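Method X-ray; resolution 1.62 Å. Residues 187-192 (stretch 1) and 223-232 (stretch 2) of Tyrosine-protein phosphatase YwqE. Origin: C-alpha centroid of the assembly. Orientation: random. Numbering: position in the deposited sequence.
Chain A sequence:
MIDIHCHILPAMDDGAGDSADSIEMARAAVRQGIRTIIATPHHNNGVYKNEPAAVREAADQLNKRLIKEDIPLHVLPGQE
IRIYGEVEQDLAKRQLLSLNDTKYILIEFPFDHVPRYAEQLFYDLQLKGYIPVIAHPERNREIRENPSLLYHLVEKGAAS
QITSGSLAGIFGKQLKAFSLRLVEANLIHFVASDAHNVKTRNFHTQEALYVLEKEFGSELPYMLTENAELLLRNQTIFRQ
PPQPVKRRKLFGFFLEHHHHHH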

# COMPACT_ATOMS: atom_id res chain seq x y z
N LEU A 187 8.30 -8.78 8.85
CA LEU A 187 8.16 -8.86 7.40
C LEU A 187 7.30 -7.75 6.80
O LEU A 187 7.18 -7.65 5.58
CB LEU A 187 7.58 -10.22 6.99
CG LEU A 187 8.42 -11.44 7.36
CD1 LEU A 187 7.74 -12.65 6.74
CD2 LEU A 187 9.87 -11.34 6.87
N ILE A 188 6.72 -6.94 7.68
CA ILE A 188 5.84 -5.84 7.31
C ILE A 188 6.52 -4.52 7.67
O ILE A 188 7.08 -4.39 8.75
CB ILE A 188 4.51 -5.93 8.10
CG1 ILE A 188 3.79 -7.27 7.83
CG2 ILE A 188 3.59 -4.72 7.85
CD1 ILE A 188 3.44 -7.60 6.36
N HIS A 189 6.43 -3.54 6.76
CA HIS A 189 7.10 -2.25 6.95
C HIS A 189 6.16 -1.05 6.97
O HIS A 189 6.56 0.01 7.42
CB HIS A 189 8.20 -2.10 5.91
CG HIS A 189 9.11 -3.28 5.89
ND1 HIS A 189 8.87 -4.38 5.09
CD2 HIS A 189 10.20 -3.59 6.64
CE1 HIS A 189 9.80 -5.30 5.32
NE2 HIS A 189 10.61 -4.84 6.26
N PHE A 190 4.93 -1.24 6.50
CA PHE A 190 3.91 -0.18 6.42
C PHE A 190 2.54 -0.76 6.76
O PHE A 190 2.29 -1.95 6.52
CB PHE A 190 3.79 0.39 5.00
CG PHE A 190 5.08 0.82 4.37
CD1 PHE A 190 5.61 2.08 4.63
CD2 PHE A 190 5.73 -0.02 3.47
CE1 PHE A 190 6.80 2.49 4.02
CE2 PHE A 190 6.93 0.39 2.85
CZ PHE A 190 7.45 1.64 3.12
N VAL A 191 1.65 0.08 7.29
CA VAL A 191 0.24 -0.27 7.40
C VAL A 191 -0.52 0.78 6.59
O VAL A 191 -0.23 1.99 6.69
CB VAL A 191 -0.24 -0.24 8.87
CG1 VAL A 191 -1.64 -0.81 8.97
CG2 VAL A 191 0.74 -1.00 9.79
N ALA A 192 -1.45 0.34 5.76
CA ALA A 192 -2.19 1.27 4.92
C ALA A 192 -3.61 0.78 4.69
O ALA A 192 -3.90 -0.41 4.84
CB ALA A 192 -1.45 1.49 3.56
N MET A 223 7.04 2.86 14.63
CA MET A 223 8.02 2.53 13.58
C MET A 223 7.29 2.34 12.23
O MET A 223 7.71 2.88 11.20
CB MET A 223 8.79 1.26 13.99
CG MET A 223 9.90 0.81 13.05
SD MET A 223 10.90 -0.59 13.69
CE MET A 223 11.45 0.08 15.26
N LEU A 224 6.21 1.59 12.22
CA LEU A 224 5.50 1.43 10.97
C LEU A 224 4.92 2.74 10.43
O LEU A 224 4.88 2.95 9.29
CB LEU A 224 4.38 0.39 11.07
CG LEU A 224 4.82 -1.00 11.49
CD1 LEU A 224 3.70 -2.00 11.69
CD2 LEU A 224 5.70 -1.54 10.48
N THR A 225 4.35 3.54 11.31
CA THR A 225 3.81 4.81 10.93
C THR A 225 4.89 5.76 10.42
O THR A 225 4.69 6.43 9.47
CB THR A 225 3.05 5.45 12.12
OG1 THR A 225 2.04 4.59 12.58
CG2 THR A 225 2.50 6.80 11.78
N GLU A 226 6.01 5.87 11.12
CA GLU A 226 7.08 6.75 10.67
C GLU A 226 7.68 6.27 9.34
O GLU A 226 8.23 7.05 8.59
CB GLU A 226 8.17 6.96 11.73
CG GLU A 226 9.11 5.77 11.94
CD GLU A 226 10.25 6.09 12.92
OE1 GLU A 226 10.65 5.17 13.68
OE2 GLU A 226 10.73 7.25 12.92
N ASN A 227 7.56 4.97 9.05
CA ASN A 227 8.06 4.48 7.77
C ASN A 227 7.34 5.13 6.60
O ASN A 227 7.95 5.38 5.58
CB ASN A 227 7.98 2.96 7.64
CG ASN A 227 9.22 2.27 8.17
OD1 ASN A 227 10.24 2.90 8.41
ND2 ASN A 227 9.13 0.95 8.34
N ALA A 228 6.05 5.43 6.76
CA ALA A 228 5.32 6.18 5.72
C ALA A 228 5.86 7.60 5.54
O ALA A 228 5.93 8.10 4.42
CB ALA A 228 3.81 6.18 5.99
N GLU A 229 6.26 8.24 6.65
CA GLU A 229 6.88 9.57 6.61
C GLU A 229 8.24 9.49 5.92
O GLU A 229 8.60 10.36 5.10
CB GLU A 229 7.04 10.18 8.02
CG GLU A 229 5.76 10.45 8.78
CD GLU A 229 5.09 11.79 8.46
OE1 GLU A 229 4.01 12.05 9.04
OE2 GLU A 229 5.60 12.59 7.65
N LEU A 230 9.01 8.45 6.24
CA LEU A 230 10.30 8.25 5.57
C LEU A 230 10.12 8.03 4.08
O LEU A 230 10.84 8.61 3.26
CB LEU A 230 11.10 7.09 6.18
CG LEU A 230 11.54 7.29 7.63
CD1 LEU A 230 11.97 5.96 8.20
CD2 LEU A 230 12.67 8.34 7.74
N LEU A 231 9.14 7.20 3.72
CA LEU A 231 8.81 6.97 2.31
C LEU A 231 8.44 8.28 1.62
O LEU A 231 8.94 8.57 0.56
CB LEU A 231 7.67 5.95 2.19
CG LEU A 231 7.12 5.69 0.80
CD1 LEU A 231 6.53 4.28 0.68
CD2 LEU A 231 6.09 6.73 0.37
N LEU A 232 7.58 9.07 2.22
CA LEU A 232 7.15 10.30 1.60
C LEU A 232 8.30 11.19 1.23
O LEU A 232 8.26 11.79 0.16
CB LEU A 232 6.15 11.04 2.48
CG LEU A 232 5.37 12.13 1.74
CD1 LEU A 232 4.42 11.47 0.81
CD2 LEU A 232 4.59 12.93 2.68
O HOH W 1 2.75 2.76 7.59

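The short strand 190-192 and the helix 223-232 cross almost at right angles (87°), their axes approaching to 7.0 Å. Leu224, Asn227, Ala228 and Leu231 meet stretch 1 along about two turns of the helix, and 334 Å² is buried between the two stretches, both sides summed. Leu187, at the start of stretch 1, is buried but out of reach of the helix. Ile188 contributes through its backbone: Ile188 O lies 3.6 Å from Leu224 CD2, while the end of its side chain leads away.

His189 supplies the one direct hydrogen bond. Asn227 ND2 donates to His189 O at 2.9 Å with an N-H...O angle of 164°, close to linear. Asn227 suits this place because its CA-to-CB bond points toward stretch 1 and its amide can donate to the backbone carbonyl of the buried His189. The imidazole plays no part in that bond; its ND1 is hydrogen-bonded elsewhere in the structure.

Phe190 CA lies 5.1 Å from Leu224 CA, the nearest such approach. The CA-to-CB bond of Phe190 points away, yet with chi1 at -51° (m) the ring comes back to the helix. The ring edge meets the backbone, Phe190 CE1 standing 3.5 Å from Asn227 O and Phe190 CD1 4.0 Å from Ala228 N. Further along the ring, Phe190 CZ packs 3.7 Å from Leu231 CD1, an apolar contact between buried residues.

At the next position, Val191 CG2 lies 3.7 Å from Leu224 CD1. The CA-to-CB bond of Leu224 points toward stretch 1 and, with 83 Å² covered, Leu224 is the most heavily covered residue of the contact; its branched end lets CD1 meet Val191 while CD2 reaches Ile188 O, His189 O and Phe190 N. Water 1 adds a polar bridge, accepting from Val191 N at 2.9 Å and donating to Leu224 O at 2.7 Å. Ala192 lies out of reach.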